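Local coordinates for stage II sporulation protein E (SpoIIE) (Moorella thermoacetica, PDB 3ZT9), which probably acts as a metal-dependent PP2C-type protein phosphatase, binding manganese, in stressosome-linked control of secondary messenger signalling, at residues K3-Y9 against C23-R27. Sequence-based numbering, arbitrary orientation.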
loop_
_atom_site.group_PDB
_atom_site.type_symbol
_atom_site.label_atom_id
_atom_site.label_comp_id
_atom_site.label_asym_id
_atom_site.label_seq_id
_atom_site.Cartn_x
_atom_site.Cartn_y
_atom_site.Cartn_z
ATOM N N LYS A 3 17.240 -2.006 11.490
ATOM C CA LYS A 3 16.621 -1.907 10.170
ATOM C C LYS A 3 15.110 -2.210 10.204
ATOM O O LYS A 3 14.657 -3.042 11.002
ATOM C CB LYS A 3 17.313 -2.883 9.216
ATOM C CG LYS A 3 16.729 -2.913 7.812
ATOM C CD LYS A 3 17.038 -4.234 7.108
ATOM C CE LYS A 3 15.930 -5.266 7.339
ATOM N NZ LYS A 3 16.021 -6.434 6.417
ATOM N N LEU A 4 14.332 -1.543 9.351
ATOM C CA LEU A 4 12.917 -1.924 9.179
ATOM C C LEU A 4 12.858 -3.103 8.205
ATOM O O LEU A 4 13.338 -3.005 7.085
ATOM C CB LEU A 4 12.081 -0.732 8.678
ATOM C CG LEU A 4 10.563 -0.897 8.711
ATOM C CD1 LEU A 4 10.009 -0.880 10.154
ATOM C CD2 LEU A 4 9.854 0.176 7.877
ATOM N N GLU A 5 12.299 -4.229 8.646
ATOM C CA GLU A 5 12.155 -5.403 7.813
ATOM C C GLU A 5 10.917 -5.212 6.946
ATOM O O GLU A 5 9.861 -4.830 7.464
ATOM C CB GLU A 5 11.957 -6.638 8.692
ATOM C CG GLU A 5 11.915 -7.931 7.911
ATOM C CD GLU A 5 11.677 -9.196 8.758
ATOM O OE1 GLU A 5 11.086 -9.169 9.886
ATOM O OE2 GLU A 5 12.083 -10.248 8.246
ATOM N N VAL A 6 11.014 -5.486 5.652
ATOM C CA VAL A 6 9.822 -5.305 4.800
ATOM C C VAL A 6 9.647 -6.489 3.877
ATOM O O VAL A 6 10.606 -6.931 3.238
ATOM C CB VAL A 6 9.912 -4.050 3.895
ATOM C CG1 VAL A 6 8.600 -3.850 3.132
ATOM C CG2 VAL A 6 10.261 -2.809 4.711
ATOM N N GLY A 7 8.428 -7.009 3.816
ATOM C CA GLY A 7 8.089 -8.096 2.917
ATOM C C GLY A 7 7.048 -7.625 1.905
ATOM O O GLY A 7 6.108 -6.889 2.244
ATOM N N ILE A 8 7.219 -8.072 0.655
ATOM C CA ILE A 8 6.259 -7.781 -0.413
ATOM C C ILE A 8 5.798 -9.088 -1.048
ATOM O O ILE A 8 6.617 -9.949 -1.347
ATOM C CB ILE A 8 6.913 -6.943 -1.519
ATOM C CG1 ILE A 8 7.279 -5.558 -0.981
ATOM C CG2 ILE A 8 5.981 -6.821 -2.719
ATOM C CD1 ILE A 8 7.966 -4.661 -2.039
ATOM N N TYR A 9 4.502 -9.190 -1.359
ATOM C CA TYR A 9 3.993 -10.319 -2.141
ATOM C C TYR A 9 2.960 -9.823 -3.120
ATOM O O TYR A 9 2.111 -9.002 -2.761
ATOM C CB TYR A 9 3.315 -11.330 -1.233
ATOM C CG TYR A 9 2.610 -12.469 -1.955
ATOM C CD1 TYR A 9 3.319 -13.615 -2.328
ATOM C CD2 TYR A 9 1.230 -12.429 -2.208
ATOM C CE1 TYR A 9 2.680 -14.679 -2.973
ATOM C CE2 TYR A 9 0.585 -13.515 -2.854
ATOM C CZ TYR A 9 1.318 -14.629 -3.209
ATOM O OH TYR A 9 0.679 -15.694 -3.835
ATOM N N CYS A 23 3.383 -2.810 -5.957
ATOM C CA CYS A 23 3.955 -2.436 -4.651
ATOM C C CYS A 23 5.219 -1.574 -4.817
ATOM O O CYS A 23 5.983 -1.747 -5.770
ATOM C CB CYS A 23 4.335 -3.715 -3.865
ATOM S SG CYS A 23 2.884 -4.671 -3.412
ATOM N N LEU A 24 5.441 -0.664 -3.866
ATOM C CA LEU A 24 6.669 0.131 -3.794
ATOM C C LEU A 24 7.147 0.147 -2.348
ATOM O O LEU A 24 6.354 0.338 -1.430
ATOM C CB LEU A 24 6.391 1.578 -4.198
ATOM C CG LEU A 24 7.563 2.553 -4.030
ATOM C CD1 LEU A 24 8.641 2.268 -5.044
ATOM C CD2 LEU A 24 7.072 3.977 -4.182
ATOM N N VAL A 25 8.424 -0.123 -2.156
ATOM C CA VAL A 25 9.106 0.132 -0.888
ATOM C C VAL A 25 10.326 0.940 -1.250
ATOM O O VAL A 25 11.164 0.488 -2.022
ATOM C CB VAL A 25 9.546 -1.170 -0.163
ATOM C CG1 VAL A 25 10.340 -0.834 1.069
ATOM C CG2 VAL A 25 8.266 -1.992 0.172
ATOM N N LYS A 26 10.455 2.126 -0.682
ATOM C CA LYS A 26 11.584 2.976 -1.025
ATOM C C LYS A 26 12.121 3.652 0.224
ATOM O O LYS A 26 11.362 4.201 1.005
ATOM C CB LYS A 26 11.158 3.993 -2.098
ATOM C CG LYS A 26 12.317 4.846 -2.681
ATOM C CD LYS A 26 13.532 3.989 -3.052
ATOM C CE LYS A 26 14.686 4.759 -3.755
ATOM N NZ LYS A 26 15.439 5.797 -2.965
ATOM N N ARG A 27 13.432 3.554 0.426
ATOM C CA ARG A 27 14.073 4.009 1.642
ATOM C C ARG A 27 14.892 5.214 1.263
ATOM O O ARG A 27 15.670 5.185 0.303
ATOM C CB ARG A 27 14.968 2.919 2.246
ATOM C CG ARG A 27 14.353 1.518 2.209
ATOM C CD ARG A 27 15.191 0.503 2.973
ATOM N NE ARG A 27 14.622 -0.849 2.929
ATOM C CZ ARG A 27 14.127 -1.496 3.982
ATOM N NH1 ARG A 27 14.113 -0.925 5.181
ATOM N NH2 ARG A 27 13.646 -2.721 3.838
HETATM O O HOH W 1 15.251 0.900 7.618
#
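Cys23 opens the facing row of strand 23-27: its CB lies 3.7 Å from Ile8 CG2. Leu24 turns away from the 3-9 segment, so the row resumes at Val25. Val25 CG2 meets two side chains, lying 3.5 Å from Val6 CG1 and 3.5 Å from Ile8 CD1. Arg27 closes the row with a polar contact. Its NH1 and NH2 both donate to Leu4 O, at 2.9 Å and 3.3 Å, and NH2 also lies 3.5 Å from Val6 CG2. A water accepts from Leu4 N and, weakly, from Arg27 NH1. The axes of 6-9 and 23-27 run nearly antiparallel, at 161°, and come no closer than 8.4 Å. The strands therefore pack through side chains, as the two sheets of a PP2C-type beta-sandwich do. Each is an edge strand of its own sheet. Strand 6-11 pairs with strand 187-192, and Glu170 of helix 169-180 accepts from Ile8 N. Strand 21-28 pairs with strand 31-39, while Leu24 faces helix 43-60 on the outer side.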